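Local coordinates for mitotic checkpoint control protein kinase BUB1 (Drosophila melanogaster, PDB 6JKK) that probably acts as an ATP-dependent protein kinase in the mitotic checkpoint at the kinetochore, the chain described being its protein kinase domain, at residues 31-36 against 93-98; 169-174 against 308-313; 190-193 against 199-202; 234-239 against 244-249; 268-273 against 279-284. All coordinates share one frame; numbering follows the deposited sequence. Where two conformers were deposited one is given.

Contacts 2, 3, 4 and 5 lie in the large lobe of the kinase and contact 1 in the small lobe, about 44 Å from contact 5 between centres. Contact 4 is wholly buried, contacts 1, 2 and 3 are partly so, and contact 5 is on the surface. Contact 1 is aromatic and apolar, whereas contact 2 mixes a hydrogen bond from an amide to a carboxylate with leucine packing. Contact 3 relies on backbone carbonyls and a lysine, contact 4 on apolar groups and one water, contact 5 on a weak arginine bond. Contacts 2 and 4 meet where helices 156-175 and 246-261 pack, His-174 on the first probably bonding Asp-248 on the second.

Contact 1 (31-36 against 93-98); sequences LPHCQL and WEFYIC
Phe-95, on the helix 92-104 that corresponds to the αC helix of protein kinases, points its ring at the turn leading into the edge strand 34-36 of the small-lobe sheet. Three side chains of that turn meet the ring's outer end. His-33 comes in at the edge, near the ring plane, with NE2 3.8 Å from Phe-95 CZ; the two ring planes stand 74° apart. Leu-31, coming from the opposite direction to Phe-95, puts CD1 4.0 Å from the same CZ, oblique to the ring. The sulfur of Cys-34 lies 3.9 Å from Phe-95 CE2, an oblique sulfur-aromatic contact. With CG of Phe-95 anti to the backbone N (chi1 -165°), the ring is carried out from the helix toward the strand. On the same helix, Glu-94, directly before Phe-95, forms the salt bridge to Lys-85, predicted to bind ATP, that marks the inward position of αC in kinases. A type I turn from Leu-31 to Cys-34, closed by Cys-34 N to Leu-31 O at 3.0 Å, brings the three contacting side chains together. Phe-95 also meets the ring of Tyr-129 and the side chain of Ala-120, both on strands of the sheet.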
# COMPACT_ATOMS: atom_id res chain seq x y z
N LEU A 31 -11.79 15.49 -17.49
CA LEU A 31 -12.26 14.20 -16.98
C LEU A 31 -13.65 14.31 -16.38
O LEU A 31 -13.87 15.09 -15.46
CB LEU A 31 -11.28 13.66 -15.94
CG LEU A 31 -9.89 13.26 -16.45
CD1 LEU A 31 -8.94 12.96 -15.29
CD2 LEU A 31 -9.98 12.07 -17.41
N PRO A 32 -14.60 13.51 -16.91
CA PRO A 32 -15.99 13.57 -16.45
C PRO A 32 -16.14 13.19 -14.98
O PRO A 32 -17.12 13.60 -14.36
CB PRO A 32 -16.70 12.55 -17.34
CG PRO A 32 -15.87 12.52 -18.60
CD PRO A 32 -14.46 12.67 -18.11
N HIS A 33 -15.21 12.41 -14.43
CA HIS A 33 -15.32 12.02 -13.03
C HIS A 33 -14.57 12.95 -12.10
O HIS A 33 -14.46 12.70 -10.90
CB HIS A 33 -14.90 10.56 -12.81
CG HIS A 33 -13.43 10.32 -12.94
ND1 HIS A 33 -12.73 10.59 -14.10
CD2 HIS A 33 -12.53 9.79 -12.08
CE1 HIS A 33 -11.46 10.25 -13.93
NE2 HIS A 33 -11.31 9.77 -12.71
N CYS A 34 -14.06 14.06 -12.65
CA CYS A 34 -13.42 15.09 -11.84
C CYS A 34 -14.24 16.36 -11.96
O CYS A 34 -14.59 16.77 -13.07
CB CYS A 34 -12.00 15.34 -12.35
SG CYS A 34 -11.10 16.64 -11.48
N GLN A 35 -14.55 16.98 -10.83
CA GLN A 35 -15.20 18.29 -10.85
C GLN A 35 -14.31 19.34 -10.21
O GLN A 35 -13.98 19.24 -9.03
CB GLN A 35 -16.57 18.26 -10.16
CG GLN A 35 -17.24 19.64 -10.13
CD GLN A 35 -18.67 19.61 -9.61
OE1 GLN A 35 -19.10 18.64 -8.98
NE2 GLN A 35 -19.41 20.67 -9.87
N LEU A 36 -13.92 20.33 -10.99
CA LEU A 36 -13.26 21.51 -10.46
C LEU A 36 -14.27 22.44 -9.79
O LEU A 36 -15.32 22.74 -10.37
CB LEU A 36 -12.53 22.27 -11.58
CG LEU A 36 -11.01 22.13 -11.65
CD1 LEU A 36 -10.60 20.67 -11.63
CD2 LEU A 36 -10.48 22.81 -12.90
N TRP A 93 -1.06 15.45 -7.04
CA TRP A 93 -0.11 14.37 -7.31
C TRP A 93 -0.71 13.00 -7.09
O TRP A 93 -0.51 12.08 -7.90
CB TRP A 93 1.13 14.55 -6.44
CG TRP A 93 2.19 13.51 -6.67
CD1 TRP A 93 2.51 12.46 -5.84
CD2 TRP A 93 3.07 13.42 -7.79
NE1 TRP A 93 3.54 11.73 -6.40
CE2 TRP A 93 3.90 12.30 -7.59
CE3 TRP A 93 3.24 14.18 -8.96
CZ2 TRP A 93 4.89 11.92 -8.51
CZ3 TRP A 93 4.21 13.81 -9.86
CH2 TRP A 93 5.02 12.69 -9.64
N GLU A 94 -1.46 12.84 -6.00
CA GLU A 94 -2.11 11.57 -5.73
C GLU A 94 -3.04 11.14 -6.87
O GLU A 94 -3.05 9.98 -7.27
CB GLU A 94 -2.86 11.64 -4.40
CG GLU A 94 -3.67 10.40 -4.09
CD GLU A 94 -4.22 10.43 -2.69
OE1 GLU A 94 -3.99 11.44 -1.98
OE2 GLU A 94 -4.86 9.44 -2.29
N PHE A 95 -3.80 12.10 -7.41
CA PHE A 95 -4.72 11.84 -8.51
C PHE A 95 -3.90 11.42 -9.73
O PHE A 95 -4.24 10.43 -10.40
CB PHE A 95 -5.56 13.10 -8.80
CG PHE A 95 -6.78 12.85 -9.67
CD1 PHE A 95 -7.30 11.57 -9.85
CD2 PHE A 95 -7.40 13.92 -10.33
CE1 PHE A 95 -8.42 11.35 -10.66
CE2 PHE A 95 -8.52 13.71 -11.13
CZ PHE A 95 -9.03 12.43 -11.30
N TYR A 96 -2.80 12.12 -10.00
CA TYR A 96 -1.93 11.77 -11.12
C TYR A 96 -1.42 10.32 -11.04
O TYR A 96 -1.55 9.57 -12.01
CB TYR A 96 -0.72 12.72 -11.22
CG TYR A 96 0.38 12.18 -12.12
CD1 TYR A 96 0.29 12.26 -13.50
CD2 TYR A 96 1.51 11.57 -11.57
CE1 TYR A 96 1.28 11.74 -14.32
CE2 TYR A 96 2.52 11.04 -12.38
CZ TYR A 96 2.40 11.14 -13.76
OH TYR A 96 3.39 10.63 -14.57
N ILE A 97 -0.85 9.95 -9.90
CA ILE A 97 -0.32 8.59 -9.73
C ILE A 97 -1.40 7.54 -9.98
O ILE A 97 -1.18 6.56 -10.71
CB ILE A 97 0.29 8.37 -8.32
CG1 ILE A 97 1.56 9.22 -8.13
CG2 ILE A 97 0.57 6.88 -8.09
CD1 ILE A 97 2.70 8.92 -9.11
N CYS A 98 -2.57 7.74 -9.38
CA CYS A 98 -3.66 6.77 -9.49
C CYS A 98 -4.15 6.64 -10.92
O CYS A 98 -4.41 5.53 -11.39
CB CYS A 98 -4.82 7.17 -8.59
SG CYS A 98 -4.48 6.86 -6.86

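Contact 2 (169-174 against 308-313); sequences IVDHLH and PNLQQL
Asp-171 and Gln-311 join two helices of the large kinase lobe, 156-175, which corresponds to αE, and 310-322, near the start of the latter. The direct polar link is Gln-311 NE2 to Asp-171 OD2, 2.8 Å long and almost straight at 174°. The carboxylate oxygen lies in the amide plane of Gln-311, but the N-H arrives on the anti side of OD2 and 34° out of the carboxylate plane. NE2 also bonds Asp-168, and OE1 bonds Arg-314, which together fix the rotation of the amide. A water extends the polar link: it donates to Asp-171 OD1 and accepts from Leu-310 N, each at 2.8 Å. Both carboxylate oxygens are thereby engaged beside the helix N-terminus, whose partial positive charge would probably suit the acid. Asn-309 caps that end, OD1 taking Gln-312 N at 3.0 Å and, weakly, Gln-311 N. The apolar part belongs to Leu-310, whose side chain runs antiparallel to that of Asp-171, with CB and CD1 lying along OD1. Leu-310 also packs on Leu-249 of helix 246-261 and Leu-298 of helix 288-299. Leu-310 CD1 sits 3.8 Å from Asp-171 CA and 4.1 Å from Val-170 CG1.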
# COMPACT_ATOMS: atom_id res chain seq x y z
N ILE A 169 1.45 -7.91 -5.78
CA ILE A 169 0.95 -6.55 -5.99
C ILE A 169 2.10 -5.55 -6.20
O ILE A 169 2.05 -4.70 -7.09
CB ILE A 169 0.04 -6.10 -4.82
CG1 ILE A 169 -1.25 -6.93 -4.82
CG2 ILE A 169 -0.29 -4.62 -4.92
CD1 ILE A 169 -2.08 -6.80 -3.53
N VAL A 170 3.13 -5.67 -5.37
CA VAL A 170 4.29 -4.78 -5.47
C VAL A 170 5.09 -5.05 -6.75
O VAL A 170 5.54 -4.12 -7.42
CB VAL A 170 5.19 -4.93 -4.22
CG1 VAL A 170 6.49 -4.15 -4.36
CG2 VAL A 170 4.43 -4.47 -2.99
N ASP A 171 5.25 -6.33 -7.09
CA ASP A 171 5.95 -6.71 -8.32
C ASP A 171 5.30 -6.05 -9.54
O ASP A 171 5.97 -5.45 -10.37
CB ASP A 171 5.96 -8.23 -8.47
CG ASP A 171 7.03 -8.72 -9.44
OD1 ASP A 171 8.14 -8.15 -9.47
OD2 ASP A 171 6.76 -9.70 -10.17
N HIS A 172 3.97 -6.15 -9.63
CA HIS A 172 3.27 -5.54 -10.76
C HIS A 172 3.33 -4.02 -10.71
O HIS A 172 3.35 -3.36 -11.76
CB HIS A 172 1.82 -6.02 -10.83
CG HIS A 172 1.66 -7.39 -11.40
ND1 HIS A 172 1.81 -8.54 -10.65
CD2 HIS A 172 1.36 -7.80 -12.66
CE1 HIS A 172 1.62 -9.59 -11.42
NE2 HIS A 172 1.34 -9.17 -12.65
N LEU A 173 3.34 -3.45 -9.51
CA LEU A 173 3.45 -1.99 -9.38
C LEU A 173 4.81 -1.49 -9.87
O LEU A 173 4.91 -0.49 -10.59
CB LEU A 173 3.22 -1.55 -7.93
CG LEU A 173 3.19 -0.03 -7.70
CD1 LEU A 173 1.87 0.55 -8.19
CD2 LEU A 173 3.41 0.31 -6.24
N HIS A 174 5.88 -2.19 -9.48
CA HIS A 174 7.22 -1.79 -9.89
C HIS A 174 7.41 -1.99 -11.40
O HIS A 174 8.12 -1.22 -12.04
CB HIS A 174 8.27 -2.54 -9.06
CG HIS A 174 8.30 -2.13 -7.62
ND1 HIS A 174 9.15 -2.70 -6.69
CD2 HIS A 174 7.60 -1.18 -6.95
CE1 HIS A 174 8.96 -2.13 -5.52
NE2 HIS A 174 8.03 -1.20 -5.64
N PRO A 308 15.83 -7.66 -6.39
CA PRO A 308 15.63 -9.10 -6.23
C PRO A 308 14.39 -9.59 -6.98
O PRO A 308 13.44 -8.83 -7.17
CB PRO A 308 15.41 -9.27 -4.72
CG PRO A 308 15.04 -7.91 -4.22
CD PRO A 308 15.82 -6.96 -5.09
N ASN A 309 14.40 -10.86 -7.39
CA ASN A 309 13.26 -11.47 -8.06
C ASN A 309 12.13 -11.75 -7.07
O ASN A 309 12.21 -12.71 -6.29
CB ASN A 309 13.69 -12.76 -8.78
CG ASN A 309 12.61 -13.33 -9.69
OD1 ASN A 309 11.43 -13.27 -9.39
ND2 ASN A 309 13.03 -13.91 -10.81
N LEU A 310 11.08 -10.93 -7.09
CA LEU A 310 9.96 -11.08 -6.17
C LEU A 310 9.15 -12.35 -6.44
O LEU A 310 8.54 -12.92 -5.53
CB LEU A 310 9.05 -9.84 -6.21
CG LEU A 310 9.69 -8.49 -5.90
CD1 LEU A 310 8.63 -7.40 -5.74
CD2 LEU A 310 10.55 -8.56 -4.65
N GLN A 311 9.14 -12.80 -7.70
CA GLN A 311 8.42 -14.02 -8.05
C GLN A 311 9.08 -15.26 -7.45
O GLN A 311 8.38 -16.20 -7.06
CB GLN A 311 8.27 -14.16 -9.57
CG GLN A 311 7.29 -13.15 -10.17
CD GLN A 311 5.92 -13.15 -9.50
OE1 GLN A 311 5.37 -14.21 -9.19
NE2 GLN A 311 5.36 -11.96 -9.28
N GLN A 312 10.41 -15.26 -7.38
CA GLN A 312 11.13 -16.37 -6.74
C GLN A 312 10.75 -16.46 -5.26
O GLN A 312 10.65 -17.55 -4.68
CB GLN A 312 12.64 -16.20 -6.89
CG GLN A 312 13.48 -17.07 -5.95
CD GLN A 312 13.32 -18.56 -6.21
OE1 GLN A 312 13.04 -18.97 -7.34
NE2 GLN A 312 13.49 -19.37 -5.17
N LEU A 313 10.54 -15.31 -4.64
CA LEU A 313 10.10 -15.28 -3.25
C LEU A 313 8.69 -15.84 -3.12
O LEU A 313 8.38 -16.57 -2.17
CB LEU A 313 10.19 -13.87 -2.67
CG LEU A 313 11.60 -13.30 -2.55
CD1 LEU A 313 11.58 -11.91 -1.92
CD2 LEU A 313 12.49 -14.23 -1.76
O HOH W 1 10.20 -9.97 -9.57

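Contact 3 (190-193 against 199-202); sequences LMKP and NEVS
The backbones of Met-191 and Ser-202 are tied by Met-191 N to Ser-202 O, a bond of 2.7 Å with the donor nearly along the C=O axis, and the CA atoms of Lys-192 and Ser-202 come within 5.2 Å. Lys-192 and Ser-202 carry the side-chain contact. The lysine chain leaves from between the backbone N and the carbonyl carbon (chi1 59°), runs extended across Ser-202 and bends only at its last torsion, which turns NZ in toward residues 200-202. NZ donates to Val-201 O at 2.9 Å from well above the carbonyl plane, and to Ser-202 OG at 3.1 Å. A carboxylate oxygen, Glu-200 OE2, stands 3.7 Å from Lys-192 NZ, a long salt bridge between side chains crossing at about a right angle. The ammonium thus has two close oxygens and one looser charge partner. Ser-202 OG lies between Lys-192 NZ and the carbonyl of Pro-193 in the same segment as the lysine, 2.9 Å from Pro-193 O. Leu-190 CD1 packs on Ser-202 CB at 3.9 Å; Leu-190 itself leans on Phe-335 and Leu-339 of helix 325-339. Lys-192 O, buried here, has no polar partner in the model. Gln-165 takes up Ser-202 N, fastening the second segment to helix 156-175. The whole closes the neck of the connection between strands 188-190 and 203-205, the short strand pair that in protein kinases follows the catalytic loop and leads into the DFG motif.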
# COMPACT_ATOMS: atom_id res chain seq x y z
N LEU A 190 -7.99 -5.32 3.12
CA LEU A 190 -8.54 -6.63 2.77
C LEU A 190 -9.92 -6.41 2.21
O LEU A 190 -10.83 -5.96 2.92
CB LEU A 190 -8.60 -7.55 3.99
CG LEU A 190 -9.12 -8.97 3.78
CD1 LEU A 190 -8.21 -9.73 2.85
CD2 LEU A 190 -9.23 -9.71 5.09
N MET A 191 -10.10 -6.72 0.93
CA MET A 191 -11.33 -6.37 0.21
C MET A 191 -12.35 -7.49 0.28
O MET A 191 -13.56 -7.24 0.19
CB MET A 191 -11.01 -6.05 -1.25
CG MET A 191 -9.98 -4.95 -1.41
SD MET A 191 -10.49 -3.45 -0.53
CE MET A 191 -11.84 -2.90 -1.57
N LYS A 192 -11.86 -8.71 0.46
CA LYS A 192 -12.73 -9.88 0.52
C LYS A 192 -12.00 -11.01 1.23
O LYS A 192 -10.79 -10.93 1.42
CB LYS A 192 -13.16 -10.29 -0.90
CG LYS A 192 -12.04 -10.62 -1.86
CD LYS A 192 -12.63 -11.06 -3.21
CE LYS A 192 -11.57 -11.30 -4.26
NZ LYS A 192 -10.55 -12.28 -3.83
N PRO A 193 -12.73 -12.06 1.65
CA PRO A 193 -12.04 -13.16 2.34
C PRO A 193 -10.99 -13.82 1.44
O PRO A 193 -11.01 -13.60 0.23
CB PRO A 193 -13.18 -14.15 2.63
CG PRO A 193 -14.42 -13.30 2.67
CD PRO A 193 -14.20 -12.24 1.64
N ASN A 199 -3.22 -17.28 -5.55
CA ASN A 199 -3.11 -16.34 -6.68
C ASN A 199 -4.24 -15.31 -6.86
O ASN A 199 -4.00 -14.24 -7.43
CB ASN A 199 -2.88 -17.09 -8.00
CG ASN A 199 -1.58 -17.87 -8.00
OD1 ASN A 199 -0.63 -17.52 -7.30
ND2 ASN A 199 -1.53 -18.93 -8.79
N GLU A 200 -5.45 -15.62 -6.42
CA GLU A 200 -6.51 -14.62 -6.46
C GLU A 200 -6.24 -13.59 -5.37
O GLU A 200 -5.94 -13.94 -4.23
CB GLU A 200 -7.91 -15.23 -6.33
CG GLU A 200 -9.04 -14.24 -6.01
CD GLU A 200 -9.35 -13.30 -7.17
OE1 GLU A 200 -10.09 -13.72 -8.09
OE2 GLU A 200 -8.87 -12.15 -7.15
N VAL A 201 -6.32 -12.32 -5.74
CA VAL A 201 -5.98 -11.26 -4.82
C VAL A 201 -7.19 -10.84 -4.00
O VAL A 201 -8.29 -10.65 -4.53
CB VAL A 201 -5.33 -10.07 -5.57
CG1 VAL A 201 -5.29 -10.33 -7.07
CG2 VAL A 201 -6.03 -8.75 -5.27
N SER A 202 -7.00 -10.75 -2.69
CA SER A 202 -8.04 -10.24 -1.80
C SER A 202 -7.60 -8.93 -1.16
O SER A 202 -8.38 -8.29 -0.46
CB SER A 202 -8.36 -11.27 -0.71
OG SER A 202 -8.85 -12.47 -1.28

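Contact 4 (234-239 against 244-249); sequences CIEMRT and TYQLDL
The carboxylate of Glu-236 lies over the CB-CG stem of Gln-246, both carbons about 3 Å off its plane, with Gln-246 CG 3.3 Å from Glu-236 OE2 and CB 3.5 Å from OE1. The two flat ends themselves do not stack: their planes stand 63° apart, and a water bridges OE2 and NE2, donating a hydrogen bond to Glu-236 OE2 at 2.6 Å and accepting one from Gln-246 NE2 at 3.0 Å. The amide's oxygen turns back on its own segment, where OE1 of Gln-246 receives Thr-244 N at 2.7 Å, tilted 33° from the carbonyl plane. A bend at chi2 (91°) of Gln-246 lets the one amide serve both. With a leucine here, Thr-244 N would probably lose its acceptor, while the bridging water would have no amide to hold it beside the acid. Next to this polar pair is an apolar cluster: Leu-247 CD1 touches both Met-237 CE at 3.7 Å and Cys-234 CB at 3.9 Å. By its position in the sequence, Glu-236 probably matches the glutamate of the APE motif that ends the activation segment. The contact thus sets the short helix 235-238 against the start of helix 246-261, the counterpart of αF, from which Asp-248 bonds the backbone of His-180 and Ala-181 in the catalytic loop and Leu-249 packs on helix 156-175.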
# COMPACT_ATOMS: atom_id res chain seq x y z
N CYS A 234 14.81 3.17 5.28
CA CYS A 234 15.20 1.92 4.63
C CYS A 234 16.71 1.73 4.80
O CYS A 234 17.40 2.62 5.32
CB CYS A 234 14.76 1.85 3.16
SG CYS A 234 15.63 2.96 2.00
N ILE A 235 17.23 0.58 4.38
CA ILE A 235 18.62 0.23 4.65
C ILE A 235 19.61 1.20 3.99
O ILE A 235 20.63 1.57 4.57
CB ILE A 235 18.92 -1.22 4.22
CG1 ILE A 235 18.03 -2.18 5.01
CG2 ILE A 235 20.38 -1.56 4.44
CD1 ILE A 235 18.11 -1.95 6.50
N GLU A 236 19.29 1.62 2.77
CA GLU A 236 20.14 2.56 2.04
C GLU A 236 20.22 3.92 2.75
O GLU A 236 21.28 4.56 2.77
CB GLU A 236 19.64 2.73 0.60
CG GLU A 236 19.81 1.48 -0.28
CD GLU A 236 18.81 0.37 0.02
OE1 GLU A 236 17.82 0.63 0.73
OE2 GLU A 236 19.02 -0.76 -0.46
N MET A 237 19.10 4.35 3.33
CA MET A 237 19.05 5.62 4.04
C MET A 237 19.87 5.61 5.32
O MET A 237 20.34 6.65 5.78
CB MET A 237 17.60 5.97 4.39
CG MET A 237 16.72 6.31 3.21
SD MET A 237 15.03 6.54 3.76
CE MET A 237 14.22 6.85 2.19
N ARG A 238 20.04 4.42 5.91
CA ARG A 238 20.83 4.28 7.13
C ARG A 238 22.33 4.25 6.84
O ARG A 238 23.15 4.47 7.74
CB ARG A 238 20.41 3.01 7.89
CG ARG A 238 18.94 2.99 8.31
CD ARG A 238 18.51 1.61 8.81
NE ARG A 238 18.08 1.61 10.21
CZ ARG A 238 16.81 1.56 10.61
NH1 ARG A 238 15.83 1.50 9.73
NH2 ARG A 238 16.53 1.56 11.91
N THR A 239 22.68 4.02 5.58
CA THR A 239 24.06 3.68 5.22
C THR A 239 24.64 4.57 4.12
O THR A 239 25.56 4.15 3.41
CB THR A 239 24.17 2.20 4.80
OG1 THR A 239 23.22 1.92 3.76
CG2 THR A 239 23.87 1.29 5.98
N THR A 244 15.98 3.27 -4.92
CA THR A 244 14.74 3.49 -5.66
C THR A 244 13.71 2.52 -5.11
O THR A 244 13.10 2.78 -4.07
CB THR A 244 14.93 3.26 -7.18
OG1 THR A 244 15.53 1.98 -7.41
CG2 THR A 244 15.80 4.35 -7.79
N TYR A 245 13.53 1.39 -5.78
CA TYR A 245 12.51 0.42 -5.40
C TYR A 245 12.75 -0.25 -4.04
O TYR A 245 11.82 -0.79 -3.44
CB TYR A 245 12.34 -0.64 -6.50
CG TYR A 245 11.97 -0.05 -7.85
CD1 TYR A 245 10.65 0.22 -8.18
CD2 TYR A 245 12.95 0.24 -8.79
CE1 TYR A 245 10.31 0.77 -9.40
CE2 TYR A 245 12.63 0.79 -10.01
CZ TYR A 245 11.31 1.05 -10.32
OH TYR A 245 10.99 1.59 -11.54
N GLN A 246 13.99 -0.19 -3.55
CA GLN A 246 14.32 -0.78 -2.24
C GLN A 246 13.43 -0.24 -1.12
O GLN A 246 13.17 -0.94 -0.13
CB GLN A 246 15.79 -0.52 -1.87
CG GLN A 246 16.82 -1.05 -2.88
CD GLN A 246 17.19 -0.01 -3.93
OE1 GLN A 246 16.33 0.67 -4.47
NE2 GLN A 246 18.49 0.11 -4.20
N LEU A 247 12.97 1.00 -1.28
CA LEU A 247 12.13 1.65 -0.26
C LEU A 247 10.83 0.88 -0.04
O LEU A 247 10.37 0.71 1.10
CB LEU A 247 11.83 3.10 -0.65
CG LEU A 247 11.06 3.94 0.37
CD1 LEU A 247 11.85 4.04 1.68
CD2 LEU A 247 10.74 5.33 -0.15
N ASP A 248 10.23 0.42 -1.14
CA ASP A 248 9.01 -0.38 -1.07
C ASP A 248 9.28 -1.77 -0.51
O ASP A 248 8.49 -2.30 0.26
CB ASP A 248 8.39 -0.50 -2.45
CG ASP A 248 7.50 0.66 -2.80
OD1 ASP A 248 7.37 1.58 -1.95
OD2 ASP A 248 6.93 0.66 -3.91
N LEU A 249 10.42 -2.34 -0.90
CA LEU A 249 10.76 -3.70 -0.49
C LEU A 249 11.05 -3.72 1.01
O LEU A 249 10.76 -4.70 1.71
CB LEU A 249 11.94 -4.24 -1.31
CG LEU A 249 11.70 -4.23 -2.83
CD1 LEU A 249 12.83 -4.89 -3.59
CD2 LEU A 249 10.37 -4.89 -3.18
O HOH W 2 20.70 -1.01 -2.47

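Contact 5 (268-273 against 279-284); sequences VQRSPS and KTNVPR
Arg-270 spans this contact from the centre of an inverse gamma turn, with a chi1 of -116° that lies away from the usual staggered positions. The bend at its chi2 (38°) then swings the guanidinium across to the chain that follows strand 276-278. NH2 of Arg-270 meets Lys-279 O at the edge of the guanidinium, near its plane, in a weak bond of 3.4 Å. The amide oxygen of Asn-281 is nearer, OD1 being 3.2 Å from the same NH2, yet the angle is too poor for a hydrogen bond, and the amide and guanidinium planes are 39° apart. Should an alanine stand here, Lys-279 O would probably lose its weak donor from the other segment and the side chain of Asn-281 its cationic neighbour. A looser apolar touch lies beside the arginine: Val-268 CG1 comes 4.3 Å from CD of the extended Lys-279 chain, which carries NZ on past it. The contact lies at the end of the antiparallel hairpin of strands 267-269 and 276-278; Val-268 is in its first strand and Lys-279 just follows its second, and through the backbone Val-268 bonds Met-277 and Lys-279 bonds Glu-266. Arg-270 also rests on Met-277, and the second segment continues inward through Val-282, which packs on Trp-291 and Phe-295 of helix 288-299. For the guanidinium, a long, weak bond to one oxygen and a poorly aimed approach to another amount to a largely electrostatic link at the protein surface, one that probably holds the group loosely.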
# COMPACT_ATOMS: atom_id res chain seq x y z
N VAL A 268 18.39 -4.18 12.50
CA VAL A 268 19.78 -4.02 12.96
C VAL A 268 20.71 -4.85 12.07
O VAL A 268 20.25 -5.73 11.35
CB VAL A 268 19.97 -4.51 14.42
CG1 VAL A 268 19.01 -3.81 15.36
CG2 VAL A 268 19.80 -6.02 14.50
N GLN A 269 22.00 -4.57 12.13
CA GLN A 269 22.98 -5.41 11.45
C GLN A 269 23.19 -6.70 12.23
O GLN A 269 23.40 -6.66 13.45
CB GLN A 269 24.31 -4.68 11.29
CG GLN A 269 24.23 -3.44 10.43
CD GLN A 269 25.60 -2.87 10.07
OE1 GLN A 269 26.23 -3.32 9.11
NE2 GLN A 269 26.05 -1.88 10.83
N ARG A 270 23.14 -7.84 11.55
CA ARG A 270 23.41 -9.12 12.20
C ARG A 270 24.88 -9.25 12.54
O ARG A 270 25.64 -9.86 11.80
CB ARG A 270 22.97 -10.28 11.31
CG ARG A 270 21.83 -11.10 11.91
CD ARG A 270 20.86 -10.16 12.61
NE ARG A 270 19.72 -10.84 13.22
CZ ARG A 270 19.14 -10.44 14.34
NH1 ARG A 270 19.60 -9.37 14.98
NH2 ARG A 270 18.11 -11.11 14.83
N SER A 271 25.27 -8.67 13.68
CA SER A 271 26.66 -8.72 14.12
C SER A 271 27.18 -10.16 14.13
O SER A 271 26.46 -11.07 14.53
CB SER A 271 26.78 -8.11 15.52
OG SER A 271 28.12 -7.74 15.82
N PRO A 272 28.42 -10.37 13.66
CA PRO A 272 29.31 -9.32 13.16
C PRO A 272 29.27 -9.20 11.64
O PRO A 272 30.30 -8.88 11.04
CB PRO A 272 30.69 -9.82 13.59
CG PRO A 272 30.56 -11.31 13.49
CD PRO A 272 29.12 -11.66 13.78
N SER A 273 28.12 -9.47 11.04
CA SER A 273 27.96 -9.27 9.60
C SER A 273 27.54 -7.83 9.30
O SER A 273 27.23 -7.05 10.21
CB SER A 273 26.92 -10.23 9.02
OG SER A 273 25.60 -9.86 9.38
N LYS A 279 15.35 -7.27 14.30
CA LYS A 279 15.91 -7.59 15.61
C LYS A 279 15.29 -8.88 16.15
O LYS A 279 15.91 -9.62 16.90
CB LYS A 279 15.63 -6.42 16.55
CG LYS A 279 16.43 -6.41 17.83
CD LYS A 279 16.32 -5.03 18.47
CE LYS A 279 16.93 -5.01 19.85
NZ LYS A 279 16.87 -3.65 20.44
N THR A 280 14.05 -9.13 15.73
CA THR A 280 13.29 -10.30 16.15
C THR A 280 13.79 -11.59 15.50
O THR A 280 13.90 -11.67 14.27
CB THR A 280 11.79 -10.13 15.81
OG1 THR A 280 11.27 -8.98 16.50
CG2 THR A 280 11.00 -11.35 16.22
N ASN A 281 14.10 -12.59 16.32
CA ASN A 281 14.44 -13.91 15.81
C ASN A 281 13.19 -14.67 15.36
O ASN A 281 12.25 -14.83 16.13
CB ASN A 281 15.17 -14.73 16.88
CG ASN A 281 16.49 -14.10 17.30
OD1 ASN A 281 17.29 -13.68 16.46
ND2 ASN A 281 16.72 -14.03 18.60
N VAL A 282 13.19 -15.13 14.11
CA VAL A 282 12.15 -16.03 13.63
C VAL A 282 12.26 -17.32 14.44
O VAL A 282 13.35 -17.88 14.55
CB VAL A 282 12.33 -16.35 12.14
CG1 VAL A 282 11.14 -17.15 11.62
CG2 VAL A 282 12.51 -15.07 11.33
N PRO A 283 11.15 -17.79 15.03
CA PRO A 283 11.17 -19.03 15.82
C PRO A 283 11.64 -20.22 14.99
O PRO A 283 11.25 -20.32 13.83
CB PRO A 283 9.70 -19.21 16.23
CG PRO A 283 9.13 -17.82 16.20
CD PRO A 283 9.83 -17.12 15.07
N ARG A 284 12.45 -21.11 15.56
CA ARG A 284 12.98 -22.27 14.83
C ARG A 284 11.85 -23.11 14.24
O ARG A 284 12.00 -23.72 13.18
CB ARG A 284 13.83 -23.16 15.75
CG ARG A 284 15.03 -23.91 15.11
CD ARG A 284 14.88 -24.36 13.64
NE ARG A 284 13.76 -25.28 13.41
CZ ARG A 284 13.69 -26.15 12.40
NH1 ARG A 284 14.69 -26.24 11.53
NH2 ARG A 284 12.63 -26.94 12.27